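Local structure of glycosyl hydrolases family 2, sugar binding domain protein (Bacteroides uniformis str. 3978 T3 ii, 6D1P) at residues A114-T118 with H130-Y134; Q367-L373 with Q413-S419; A403-T408 with E449-A454; I443-G448 with F470-I474. The protein is a gut-bacterial beta-glucuronidase of glycoside hydrolase family 2, which probably cleaves O-glycosidic bonds to release glucuronic acid from its conjugates. Residues are numbered along the deposited sequence.

Interaction 1 comes first along the chain, in the sugar-binding beta domain; the other three lie in the TIM barrel domain later in the chain. Interactions 2 and 3 share helix 397-414, and interactions 3 and 4 share helix 440-457, so the three trace a path across consecutive barrel helices. Interaction 3 alternates its segments with those of both 2 and 4, because helices 397-414 and 440-457 each take part in two of the contacts. Centres of interactions 3 and 4 are about 13 Å apart, those of 2 and 4 about 26 Å. Interaction 1 touches both 2, through Tyr134 on Gln367, and 3, where Arg405 reaches Val131, thereby joining the sugar-binding domain to the barrel.

Interaction 1 (A114-T118 with H130-Y134); sequences AGQKT and HVGGY
His130, extended with a t rotamer, pairs antiparallel with Thr118 as a hydrogen-bonded pair: Thr118 N to His130 O and His130 N to Thr118 O are both 2.9 Å, and the two side chains share a face of the sheet. The imidazole is held by Asp135. Val131 opposes Lys117 in a non-hydrogen-bonded pair, CA to CA 4.5 Å, on the other face; Lys117 carries its amine away to Asp173. These are the open ends of the beta hairpin 117-122/125-131, at the edge of the sugar-binding domain's six-stranded sheet, where Gln116 and Lys117 form a classic bulge opposite Asp169. Gly132 N donates to Gln116 O (3.0 Å), but its phi of 128° is a glycine conformation. At Gly133 a CB would strike Gln116 OE1; Gly133 CA makes a CA-H...O contact to Ala114 O (3.1 Å). A water links Gly133 N (3.1 Å) to Gln116 OE1 (2.5 Å). Gln116, after a cis peptide, has an m,m side chain whose NE2 donates to Tyr134 OH (3.2 Å) and bonds the Tyr187 carbonyl.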
loop_
_atom_site.group_PDB
_atom_site.type_symbol
_atom_site.label_atom_id
_atom_site.label_comp_id
_atom_site.label_asym_id
_atom_site.label_seq_id
_atom_site.Cartn_x
_atom_site.Cartn_y
_atom_site.Cartn_z
ATOM N N ALA A 114 -14.404 -10.047 -11.841
ATOM C CA ALA A 114 -13.389 -9.081 -11.450
ATOM C C ALA A 114 -13.943 -8.241 -10.312
ATOM O O ALA A 114 -15.119 -7.860 -10.340
ATOM C CB ALA A 114 -12.989 -8.187 -12.629
ATOM N N GLY A 115 -13.101 -7.936 -9.326
ATOM C CA GLY A 115 -13.532 -7.217 -8.141
ATOM C C GLY A 115 -12.884 -5.852 -7.983
ATOM O O GLY A 115 -11.748 -5.630 -8.412
ATOM N N GLN A 116 -13.628 -4.921 -7.389
ATOM C CA GLN A 116 -15.068 -5.055 -7.181
ATOM C C GLN A 116 -15.777 -4.214 -8.244
ATOM O O GLN A 116 -16.740 -4.663 -8.862
ATOM C CB GLN A 116 -15.465 -4.624 -5.765
ATOM C CG GLN A 116 -14.887 -5.513 -4.665
ATOM C CD GLN A 116 -15.631 -6.803 -4.552
ATOM O OE1 GLN A 116 -16.843 -6.821 -4.717
ATOM N NE2 GLN A 116 -14.919 -7.904 -4.279
ATOM N N LYS A 117 -15.272 -3.002 -8.468
ATOM C CA LYS A 117 -15.703 -2.158 -9.574
ATOM C C LYS A 117 -14.646 -2.207 -10.668
ATOM O O LYS A 117 -13.446 -2.251 -10.377
ATOM C CB LYS A 117 -15.925 -0.710 -9.120
ATOM C CG LYS A 117 -16.750 -0.537 -7.837
ATOM C CD LYS A 117 -17.165 0.936 -7.670
ATOM C CE LYS A 117 -18.167 1.148 -6.543
ATOM N NZ LYS A 117 -17.554 0.816 -5.262
ATOM N N THR A 118 -15.085 -2.191 -11.928
ATOM C CA THR A 118 -14.163 -2.380 -13.044
ATOM C C THR A 118 -14.511 -1.419 -14.173
ATOM O O THR A 118 -15.687 -1.164 -14.440
ATOM C CB THR A 118 -14.188 -3.836 -13.552
ATOM O OG1 THR A 118 -13.891 -4.742 -12.478
ATOM C CG2 THR A 118 -13.183 -4.044 -14.658
ATOM N N HIS A 130 -18.442 -1.941 -14.592
ATOM C CA HIS A 130 -19.169 -2.976 -13.880
ATOM C C HIS A 130 -19.004 -2.762 -12.386
ATOM O O HIS A 130 -17.935 -2.340 -11.929
ATOM C CB HIS A 130 -18.678 -4.378 -14.258
ATOM C CG HIS A 130 -19.531 -5.474 -13.698
ATOM N ND1 HIS A 130 -20.789 -5.755 -14.185
ATOM C CD2 HIS A 130 -19.320 -6.340 -12.680
ATOM C CE1 HIS A 130 -21.314 -6.750 -13.493
ATOM N NE2 HIS A 130 -20.443 -7.122 -12.575
ATOM N N VAL A 131 -20.071 -3.037 -11.633
ATOM C CA VAL A 131 -20.031 -3.039 -10.174
ATOM C C VAL A 131 -20.555 -4.392 -9.720
ATOM O O VAL A 131 -21.675 -4.777 -10.075
ATOM C CB VAL A 131 -20.856 -1.894 -9.558
ATOM C CG1 VAL A 131 -20.856 -2.018 -8.051
ATOM C CG2 VAL A 131 -20.293 -0.518 -9.980
ATOM N N GLY A 132 -19.751 -5.110 -8.947
ATOM C CA GLY A 132 -20.066 -6.475 -8.602
ATOM C C GLY A 132 -18.896 -7.375 -8.926
ATOM O O GLY A 132 -18.506 -7.498 -10.091
ATOM N N GLY A 133 -18.328 -8.012 -7.911
ATOM C CA GLY A 133 -17.123 -8.781 -8.099
ATOM C C GLY A 133 -17.316 -10.238 -8.421
ATOM O O GLY A 133 -16.336 -10.986 -8.419
ATOM N N TYR A 134 -18.535 -10.690 -8.689
ATOM C CA TYR A 134 -18.734 -12.135 -8.735
ATOM C C TYR A 134 -19.605 -12.631 -9.872
ATOM O O TYR A 134 -19.713 -13.847 -10.039
ATOM C CB TYR A 134 -19.322 -12.616 -7.400
ATOM C CG TYR A 134 -18.516 -12.099 -6.254
ATOM C CD1 TYR A 134 -17.352 -12.757 -5.861
ATOM C CD2 TYR A 134 -18.861 -10.910 -5.613
ATOM C CE1 TYR A 134 -16.555 -12.257 -4.839
ATOM C CE2 TYR A 134 -18.074 -10.406 -4.584
ATOM C CZ TYR A 134 -16.920 -11.082 -4.206
ATOM O OH TYR A 134 -16.127 -10.601 -3.184
HETATM O O HOH W 1 -17.289 -9.363 -11.976
HETATM O O HOH W 2 -19.330 -7.125 -5.101
#

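Interaction 2 (Q367-L373 with Q413-S419)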
loop_
_atom_site.group_PDB
_atom_site.type_symbol
_atom_site.label_atom_id
_atom_site.label_comp_id
_atom_site.label_asym_id
_atom_site.label_seq_id
_atom_site.Cartn_x
_atom_site.Cartn_y
_atom_site.Cartn_z
ATOM N N GLN A 367 -21.969 -15.645 -6.196
ATOM C CA GLN A 367 -21.746 -16.387 -7.427
ATOM C C GLN A 367 -20.263 -16.698 -7.606
ATOM O O GLN A 367 -19.407 -15.818 -7.453
ATOM C CB GLN A 367 -22.260 -15.572 -8.615
ATOM C CG GLN A 367 -21.958 -16.177 -9.973
ATOM C CD GLN A 367 -22.615 -15.416 -11.114
ATOM O OE1 GLN A 367 -23.452 -14.521 -10.898
ATOM N NE2 GLN A 367 -22.236 -15.767 -12.343
ATOM N N GLN A 368 -19.955 -17.948 -7.935
ATOM C CA GLN A 368 -18.572 -18.366 -8.118
ATOM C C GLN A 368 -18.328 -18.713 -9.579
ATOM O O GLN A 368 -19.262 -18.771 -10.381
ATOM C CB GLN A 368 -18.226 -19.537 -7.183
ATOM C CG GLN A 368 -18.336 -19.133 -5.724
ATOM C CD GLN A 368 -17.594 -20.018 -4.758
ATOM O OE1 GLN A 368 -17.060 -21.068 -5.121
ATOM N NE2 GLN A 368 -17.549 -19.594 -3.505
ATOM N N SER A 369 -17.043 -18.888 -9.923
ATOM C CA SER A 369 -16.613 -19.192 -11.291
ATOM C C SER A 369 -17.445 -20.293 -11.943
ATOM O O SER A 369 -17.718 -21.326 -11.333
ATOM C CB SER A 369 -15.142 -19.623 -11.287
ATOM O OG SER A 369 -14.784 -20.228 -12.515
ATOM N N GLY A 370 -17.810 -20.072 -13.210
ATOM C CA GLY A 370 -18.492 -21.093 -13.986
ATOM C C GLY A 370 -17.745 -22.414 -14.024
ATOM O O GLY A 370 -18.370 -23.466 -14.192
ATOM N N ILE A 371 -16.416 -22.380 -13.857
ATOM C CA ILE A 371 -15.628 -23.607 -13.796
ATOM C C ILE A 371 -16.070 -24.462 -12.623
ATOM O O ILE A 371 -16.090 -25.696 -12.711
ATOM C CB ILE A 371 -14.126 -23.274 -13.715
ATOM C CG1 ILE A 371 -13.732 -22.405 -14.905
ATOM C CG2 ILE A 371 -13.299 -24.537 -13.704
ATOM C CD1 ILE A 371 -12.381 -21.765 -14.778
ATOM N N ILE A 372 -16.432 -23.825 -11.509
ATOM C CA ILE A 372 -16.885 -24.583 -10.347
ATOM C C ILE A 372 -18.233 -25.235 -10.627
ATOM O O ILE A 372 -18.476 -26.386 -10.247
ATOM C CB ILE A 372 -16.949 -23.667 -9.116
ATOM C CG1 ILE A 372 -15.570 -23.028 -8.845
ATOM C CG2 ILE A 372 -17.504 -24.432 -7.924
ATOM C CD1 ILE A 372 -14.561 -23.978 -8.308
ATOM N N LEU A 373 -19.125 -24.506 -11.300
ATOM C CA LEU A 373 -20.440 -25.044 -11.634
ATOM C C LEU A 373 -20.312 -26.249 -12.557
ATOM O O LEU A 373 -20.924 -27.298 -12.318
ATOM C CB LEU A 373 -21.295 -23.947 -12.275
ATOM C CG LEU A 373 -21.945 -22.908 -11.352
ATOM C CD1 LEU A 373 -23.084 -23.580 -10.622
ATOM C CD2 LEU A 373 -20.974 -22.238 -10.338
ATOM N N GLN A 413 -27.240 -16.746 -15.649
ATOM C CA GLN A 413 -25.961 -17.286 -16.082
ATOM C C GLN A 413 -25.735 -18.729 -15.650
ATOM O O GLN A 413 -24.929 -19.422 -16.275
ATOM C CB GLN A 413 -24.819 -16.389 -15.569
ATOM C CG GLN A 413 -24.671 -15.092 -16.386
ATOM C CD GLN A 413 -23.867 -13.995 -15.682
ATOM O OE1 GLN A 413 -23.031 -14.263 -14.824
ATOM N NE2 GLN A 413 -24.128 -12.756 -16.052
ATOM N N HIS A 414 -26.420 -19.208 -14.611
ATOM C CA HIS A 414 -26.197 -20.561 -14.109
ATOM C C HIS A 414 -27.421 -21.470 -14.167
ATOM O O HIS A 414 -27.337 -22.619 -13.718
ATOM C CB HIS A 414 -25.691 -20.508 -12.661
ATOM C CG HIS A 414 -24.288 -20.026 -12.539
ATOM N ND1 HIS A 414 -23.663 -19.851 -11.323
ATOM C CD2 HIS A 414 -23.379 -19.687 -13.484
ATOM C CE1 HIS A 414 -22.429 -19.422 -11.526
ATOM N NE2 HIS A 414 -22.231 -19.322 -12.829
ATOM N N ARG A 415 -28.550 -21.010 -14.707
ATOM C CA ARG A 415 -29.765 -21.817 -14.616
ATOM C C ARG A 415 -29.690 -23.128 -15.389
ATOM O O ARG A 415 -30.454 -24.044 -15.084
ATOM C CB ARG A 415 -30.956 -21.033 -15.110
ATOM C CG ARG A 415 -30.846 -20.601 -16.535
ATOM C CD ARG A 415 -32.070 -19.797 -16.844
ATOM N NE ARG A 415 -31.915 -18.871 -17.949
ATOM C CZ ARG A 415 -32.704 -17.815 -18.103
ATOM N NH1 ARG A 415 -33.659 -17.592 -17.212
ATOM N NH2 ARG A 415 -32.539 -16.982 -19.121
ATOM N N ASN A 416 -28.810 -23.250 -16.380
ATOM C CA ASN A 416 -28.717 -24.501 -17.115
ATOM C C ASN A 416 -27.978 -25.586 -16.345
ATOM O O ASN A 416 -27.965 -26.737 -16.793
ATOM C CB ASN A 416 -28.024 -24.284 -18.468
ATOM C CG ASN A 416 -28.828 -23.403 -19.413
ATOM O OD1 ASN A 416 -29.974 -23.048 -19.138
ATOM N ND2 ASN A 416 -28.230 -23.063 -20.548
ATOM N N HIS A 417 -27.363 -25.263 -15.212
ATOM C CA HIS A 417 -26.607 -26.267 -14.479
ATOM C C HIS A 417 -27.554 -27.145 -13.675
ATOM O O HIS A 417 -28.260 -26.635 -12.795
ATOM C CB HIS A 417 -25.590 -25.621 -13.557
ATOM C CG HIS A 417 -24.503 -24.906 -14.284
ATOM N ND1 HIS A 417 -23.443 -25.564 -14.869
ATOM C CD2 HIS A 417 -24.323 -23.592 -14.550
ATOM C CE1 HIS A 417 -22.650 -24.689 -15.454
ATOM N NE2 HIS A 417 -23.160 -23.483 -15.273
ATOM N N PRO A 418 -27.597 -28.451 -13.930
ATOM C CA PRO A 418 -28.451 -29.314 -13.106
ATOM C C PRO A 418 -28.002 -29.383 -11.664
ATOM O O PRO A 418 -28.833 -29.668 -10.794
ATOM C CB PRO A 418 -28.348 -30.679 -13.799
ATOM C CG PRO A 418 -27.028 -30.637 -14.492
ATOM C CD PRO A 418 -26.850 -29.213 -14.941
ATOM N N SER A 419 -26.722 -29.111 -11.370
ATOM C CA SER A 419 -26.255 -29.208 -9.990
ATOM C C SER A 419 -26.963 -28.224 -9.065
ATOM O O SER A 419 -27.016 -28.460 -7.853
ATOM C CB SER A 419 -24.736 -29.000 -9.917
ATOM O OG SER A 419 -24.371 -27.693 -10.327
HETATM O O HOH W 3 -20.005 -17.713 -12.692
#
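Leu373, in the first turn of helix 370-379, loses the most surface here, lying on two imidazoles. Its CG sits over the face of the His414 ring, 3.6 Å from the centroid, and its CB over the face of the His417 ring, 3.5 Å from that centroid: two CH-pi contacts from one branched aliphatic side chain. A type I turn from His414 to His417, closed by His417 N to His414 O at 3.0 Å, carries both rings round to the leucine. His414 has almost as much surface covered. Its NE2 lies 2.8 Å from a water that also accepts from Gln367 NE2 (3.0 Å) and donates to Gln368 O (2.6 Å), while its ND1 meets Glu385. Gln367 donates from NE2 to Gln413 OE1 (3.0 Å). His417 and Ser419 both bond to Asp377. Where helix 370-379 starts and helix 397-414 ends, outside strand 382-386 of the TIM barrel, the histidine faces thus act as hydrophobic surface, while both His414 nitrogens and His417 ND1 keep polar partners.

Interaction 3 (A403-T408 with E449-A454)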
loop_
_atom_site.group_PDB
_atom_site.type_symbol
_atom_site.label_atom_id
_atom_site.label_comp_id
_atom_site.label_asym_id
_atom_site.label_seq_id
_atom_site.Cartn_x
_atom_site.Cartn_y
_atom_site.Cartn_z
ATOM N N ALA A 403 -28.159 -5.672 -5.914
ATOM C CA ALA A 403 -28.683 -6.971 -5.503
ATOM C C ALA A 403 -29.655 -7.533 -6.539
ATOM O O ALA A 403 -29.569 -8.717 -6.904
ATOM C CB ALA A 403 -29.347 -6.854 -4.131
ATOM N N ARG A 404 -30.568 -6.696 -7.051
ATOM C CA ARG A 404 -31.462 -7.166 -8.106
ATOM C C ARG A 404 -30.669 -7.579 -9.337
ATOM O O ARG A 404 -30.969 -8.603 -9.967
ATOM C CB ARG A 404 -32.472 -6.088 -8.489
ATOM C CG ARG A 404 -33.338 -5.587 -7.362
ATOM C CD ARG A 404 -34.093 -4.340 -7.817
ATOM N NE ARG A 404 -35.011 -3.829 -6.807
ATOM C CZ ARG A 404 -34.962 -2.599 -6.296
ATOM N NH1 ARG A 404 -34.036 -1.718 -6.704
ATOM N NH2 ARG A 404 -35.858 -2.238 -5.377
ATOM N N ARG A 405 -29.642 -6.799 -9.687
ATOM C CA ARG A 405 -28.848 -7.126 -10.862
ATOM C C ARG A 405 -28.062 -8.416 -10.661
ATOM O O ARG A 405 -27.987 -9.249 -11.574
ATOM C CB ARG A 405 -27.898 -5.975 -11.184
ATOM C CG ARG A 405 -27.112 -6.157 -12.465
ATOM C CD ARG A 405 -26.342 -4.870 -12.800
ATOM N NE ARG A 405 -25.301 -4.571 -11.820
ATOM C CZ ARG A 405 -25.353 -3.568 -10.947
ATOM N NH1 ARG A 405 -26.403 -2.758 -10.944
ATOM N NH2 ARG A 405 -24.344 -3.359 -10.090
ATOM N N MET A 406 -27.455 -8.602 -9.489
ATOM C CA MET A 406 -26.638 -9.799 -9.317
ATOM C C MET A 406 -27.514 -11.045 -9.189
ATOM O O MET A 406 -27.166 -12.109 -9.716
ATOM C CB MET A 406 -25.694 -9.630 -8.125
ATOM C CG MET A 406 -24.632 -8.557 -8.382
ATOM S SD MET A 406 -23.343 -8.416 -7.124
ATOM C CE MET A 406 -22.248 -9.770 -7.547
ATOM N N LEU A 407 -28.671 -10.931 -8.531
ATOM C CA LEU A 407 -29.592 -12.064 -8.506
ATOM C C LEU A 407 -29.990 -12.453 -9.920
ATOM O O LEU A 407 -29.934 -13.632 -10.295
ATOM C CB LEU A 407 -30.827 -11.738 -7.670
ATOM C CG LEU A 407 -31.835 -12.879 -7.608
ATOM C CD1 LEU A 407 -31.206 -14.125 -7.040
ATOM C CD2 LEU A 407 -33.028 -12.452 -6.773
ATOM N N THR A 408 -30.336 -11.452 -10.734
ATOM C CA THR A 408 -30.705 -11.685 -12.125
ATOM C C THR A 408 -29.567 -12.342 -12.896
ATOM O O THR A 408 -29.775 -13.335 -13.606
ATOM C CB THR A 408 -31.111 -10.359 -12.768
ATOM O OG1 THR A 408 -32.255 -9.837 -12.077
ATOM C CG2 THR A 408 -31.431 -10.531 -14.237
ATOM N N GLU A 449 -39.247 -8.814 -2.142
ATOM C CA GLU A 449 -39.096 -8.476 -3.554
ATOM C C GLU A 449 -38.111 -9.418 -4.242
ATOM O O GLU A 449 -38.344 -9.858 -5.375
ATOM C CB GLU A 449 -38.632 -7.022 -3.709
ATOM C CG GLU A 449 -38.323 -6.635 -5.162
ATOM C CD GLU A 449 -37.731 -5.228 -5.341
ATOM O OE1 GLU A 449 -37.790 -4.387 -4.412
ATOM O OE2 GLU A 449 -37.213 -4.961 -6.445
ATOM N N LEU A 450 -36.990 -9.715 -3.572
ATOM C CA LEU A 450 -35.980 -10.597 -4.150
ATOM C C LEU A 450 -36.513 -12.014 -4.297
ATOM O O LEU A 450 -36.294 -12.652 -5.327
ATOM C CB LEU A 450 -34.699 -10.586 -3.303
ATOM C CG LEU A 450 -33.824 -9.322 -3.390
ATOM C CD1 LEU A 450 -32.614 -9.408 -2.431
ATOM C CD2 LEU A 450 -33.342 -9.066 -4.818
ATOM N N HIS A 451 -37.240 -12.513 -3.297
ATOM C CA HIS A 451 -37.832 -13.844 -3.437
ATOM C C HIS A 451 -38.762 -13.916 -4.647
ATOM O O HIS A 451 -38.706 -14.878 -5.425
ATOM C CB HIS A 451 -38.579 -14.236 -2.165
ATOM C CG HIS A 451 -39.437 -15.450 -2.329
ATOM N ND1 HIS A 451 -38.949 -16.732 -2.194
ATOM C CD2 HIS A 451 -40.750 -15.575 -2.640
ATOM C CE1 HIS A 451 -39.930 -17.592 -2.402
ATOM N NE2 HIS A 451 -41.032 -16.914 -2.667
ATOM N N ASP A 452 -39.605 -12.894 -4.832
ATOM C CA ASP A 452 -40.520 -12.887 -5.968
ATOM C C ASP A 452 -39.760 -12.781 -7.281
ATOM O O ASP A 452 -40.161 -13.378 -8.289
ATOM C CB ASP A 452 -41.516 -11.735 -5.843
ATOM C CG ASP A 452 -42.455 -11.908 -4.689
ATOM O OD1 ASP A 452 -42.729 -13.057 -4.335
ATOM O OD2 ASP A 452 -42.920 -10.900 -4.123
ATOM N N LEU A 453 -38.670 -12.011 -7.289
ATOM C CA LEU A 453 -37.876 -11.868 -8.504
ATOM C C LEU A 453 -37.272 -13.204 -8.915
ATOM O O LEU A 453 -37.306 -13.571 -10.094
ATOM C CB LEU A 453 -36.782 -10.809 -8.302
ATOM C CG LEU A 453 -35.800 -10.520 -9.441
ATOM C CD1 LEU A 453 -36.559 -10.228 -10.703
ATOM C CD2 LEU A 453 -34.849 -9.335 -9.117
ATOM N N ALA A 454 -36.722 -13.948 -7.949
ATOM C CA ALA A 454 -36.151 -15.257 -8.243
ATOM C C ALA A 454 -37.221 -16.227 -8.738
ATOM O O ALA A 454 -37.052 -16.891 -9.768
ATOM C CB ALA A 454 -35.455 -15.810 -7.001
#
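Leu407 is the centre of this helix-helix contact. Its CD2 lies 3.9 Å from Leu450 CD2, 4.3 Å from Leu453 CD2 and 4.1 Å from Ala454 CB, so one methyl fits among three side chains of the facing helix; the small alanine leaves room for it. Leu450 also reaches Ala403, whose CB is 4.5 Å from Leu450 CD1. Farther out, Leu453 CD2 packs 4.1 Å from Arg404 CB and 4.0 Å from Thr408 OG1. Thr408 OG1 donates to Arg404 O at 2.8 Å within its own helix, so the threonine can face a leucine at little cost. At the polar edge, a long arginine pairs with a long glutamate: Arg404 NE donates to Glu449 OE2 at 2.5 Å and Arg404 NH2 to Glu449 OE1 at 3.0 Å, a side-on bidentate salt bridge at one end of the leucine cluster. The local axes approach to 10.5 Å and cross at -27°, running in the same general direction. That is the relation of successive helices in a TIM barrel: 397-414 and 440-457 are connected through strand 420-432, whose Leu425 packs against Leu407 beneath the pair, while Phe446, one turn earlier on helix 440-457, packs on Ala403 and Arg404.

Interaction 4 (I443-G448 with F470-I474)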
loop_
_atom_site.group_PDB
_atom_site.type_symbol
_atom_site.label_atom_id
_atom_site.label_comp_id
_atom_site.label_asym_id
_atom_site.label_seq_id
_atom_site.Cartn_x
_atom_site.Cartn_y
_atom_site.Cartn_z
ATOM N N ILE A 443 -36.067 -4.378 5.393
ATOM C CA ILE A 443 -35.322 -5.561 4.984
ATOM C C ILE A 443 -36.284 -6.668 4.562
ATOM O O ILE A 443 -36.117 -7.284 3.500
ATOM C CB ILE A 443 -34.372 -6.009 6.111
ATOM C CG1 ILE A 443 -33.268 -4.975 6.307
ATOM C CG2 ILE A 443 -33.752 -7.359 5.789
ATOM C CD1 ILE A 443 -32.446 -5.189 7.550
ATOM N N ARG A 444 -37.317 -6.918 5.376
ATOM C CA ARG A 444 -38.387 -7.823 4.966
ATOM C C ARG A 444 -38.902 -7.465 3.577
ATOM O O ARG A 444 -38.992 -8.325 2.691
ATOM C CB ARG A 444 -39.540 -7.782 5.978
ATOM C CG ARG A 444 -39.643 -8.979 6.894
ATOM C CD ARG A 444 -40.966 -8.989 7.661
ATOM N NE ARG A 444 -42.063 -9.644 6.945
ATOM C CZ ARG A 444 -42.192 -10.966 6.817
ATOM N NH1 ARG A 444 -41.276 -11.782 7.331
ATOM N NH2 ARG A 444 -43.231 -11.482 6.174
ATOM N N ALA A 445 -39.231 -6.186 3.369
ATOM C CA ALA A 445 -39.832 -5.770 2.109
ATOM C C ALA A 445 -38.911 -6.077 0.938
ATOM O O ALA A 445 -39.346 -6.596 -0.089
ATOM C CB ALA A 445 -40.163 -4.278 2.156
ATOM N N PHE A 446 -37.625 -5.746 1.068
ATOM C CA PHE A 446 -36.700 -6.011 -0.027
ATOM C C PHE A 446 -36.406 -7.503 -0.154
ATOM O O PHE A 446 -36.265 -8.020 -1.267
ATOM C CB PHE A 446 -35.415 -5.209 0.169
ATOM C CG PHE A 446 -34.461 -5.310 -0.985
ATOM C CD1 PHE A 446 -34.831 -4.869 -2.244
ATOM C CD2 PHE A 446 -33.197 -5.852 -0.813
ATOM C CE1 PHE A 446 -33.960 -4.973 -3.312
ATOM C CE2 PHE A 446 -32.318 -5.953 -1.870
ATOM C CZ PHE A 446 -32.701 -5.519 -3.124
ATOM N N MET A 447 -36.319 -8.216 0.969
ATOM C CA MET A 447 -36.187 -9.667 0.887
ATOM C C MET A 447 -37.356 -10.274 0.119
ATOM O O MET A 447 -37.165 -11.151 -0.734
ATOM C CB MET A 447 -36.100 -10.280 2.287
ATOM C CG MET A 447 -35.757 -11.764 2.282
ATOM S SD MET A 447 -34.059 -12.064 1.709
ATOM C CE MET A 447 -33.152 -11.540 3.165
ATOM N N GLY A 448 -38.576 -9.799 0.382
ATOM C CA GLY A 448 -39.736 -10.342 -0.310
ATOM C C GLY A 448 -39.741 -10.004 -1.783
ATOM O O GLY A 448 -40.182 -10.807 -2.604
ATOM N N PHE A 470 -36.493 -12.820 11.255
ATOM C CA PHE A 470 -37.657 -12.012 10.895
ATOM C C PHE A 470 -37.954 -12.008 9.399
ATOM O O PHE A 470 -38.885 -11.317 8.968
ATOM C CB PHE A 470 -37.503 -10.568 11.409
ATOM C CG PHE A 470 -36.346 -9.793 10.813
ATOM C CD1 PHE A 470 -35.174 -9.607 11.532
ATOM C CD2 PHE A 470 -36.447 -9.202 9.568
ATOM C CE1 PHE A 470 -34.107 -8.875 11.004
ATOM C CE2 PHE A 470 -35.385 -8.464 9.039
ATOM C CZ PHE A 470 -34.213 -8.316 9.758
ATOM N N CYS A 471 -37.185 -12.735 8.600
ATOM C CA CYS A 471 -37.510 -12.960 7.199
ATOM C C CYS A 471 -37.724 -14.428 6.867
ATOM O O CYS A 471 -37.986 -14.737 5.702
ATOM C CB CYS A 471 -36.396 -12.423 6.284
ATOM S SG CYS A 471 -36.236 -10.634 6.183
ATOM N N LYS A 472 -37.597 -15.338 7.846
ATOM C CA LYS A 472 -37.486 -16.777 7.555
ATOM C C LYS A 472 -38.704 -17.332 6.805
ATOM O O LYS A 472 -38.571 -18.297 6.047
ATOM C CB LYS A 472 -37.279 -17.563 8.857
ATOM C CG LYS A 472 -38.576 -17.709 9.684
ATOM C CD LYS A 472 -38.314 -18.116 11.131
ATOM C CE LYS A 472 -37.895 -19.568 11.252
ATOM N NZ LYS A 472 -38.326 -20.153 12.554
ATOM N N ASP A 473 -39.884 -16.725 6.982
ATOM C CA ASP A 473 -41.129 -17.187 6.366
ATOM C C ASP A 473 -41.225 -16.844 4.886
ATOM O O ASP A 473 -42.139 -17.341 4.216
ATOM C CB ASP A 473 -42.337 -16.567 7.082
ATOM C CG ASP A 473 -42.261 -15.031 7.127
ATOM O OD1 ASP A 473 -41.283 -14.501 7.717
ATOM O OD2 ASP A 473 -43.151 -14.347 6.557
ATOM N N ILE A 474 -40.325 -16.001 4.371
ATOM C CA ILE A 474 -40.486 -15.469 3.022
ATOM C C ILE A 474 -40.025 -16.473 1.979
ATOM O O ILE A 474 -40.695 -16.668 0.961
ATOM C CB ILE A 474 -39.737 -14.130 2.885
ATOM C CG1 ILE A 474 -40.509 -12.995 3.547
ATOM C CG2 ILE A 474 -39.503 -13.784 1.414
ATOM C CD1 ILE A 474 -39.657 -11.735 3.769
#
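Arg444 supplies the polar bonds of this contact. Its NH1 donates twice, to Asp473 OD1 at 2.7 Å and to the backbone Phe470 O at 2.9 Å, while its NH2 donates to Asp473 OD2 at 2.9 Å. The guanidinium and carboxylate therefore meet as a bidentate salt bridge, and the same group satisfies a loop carbonyl. In the TIM barrel this loop, after strand 462-466, packs on helix 440-457, the helix before that strand. Three backbone bonds stay within the segments: Met447 N to Ile443 O (2.7 Å) and Gly448 N to Arg444 O (2.8 Å), and Ile474 N closes a turn onto Cys471 O (3.0 Å). Beside this polar cluster, closer to the helix, lies apolar surface. Cys471 SG nestles 3.9 Å from Met447 CB and 4.1 Å from Ile443 CG2, which meets the edge of the Phe470 ring at CE2, 3.8 Å away. Ile474 CD1 packs 4.1 Å from Met447 CB and covers one face of the guanidinium, and its CG2 lies 3.9 Å from Gly448 CA. The arginine thus fixes loop to helix by directional, charge-reinforced bonds at the partly exposed edge, while sulfur and aliphatic groups fill the space inside.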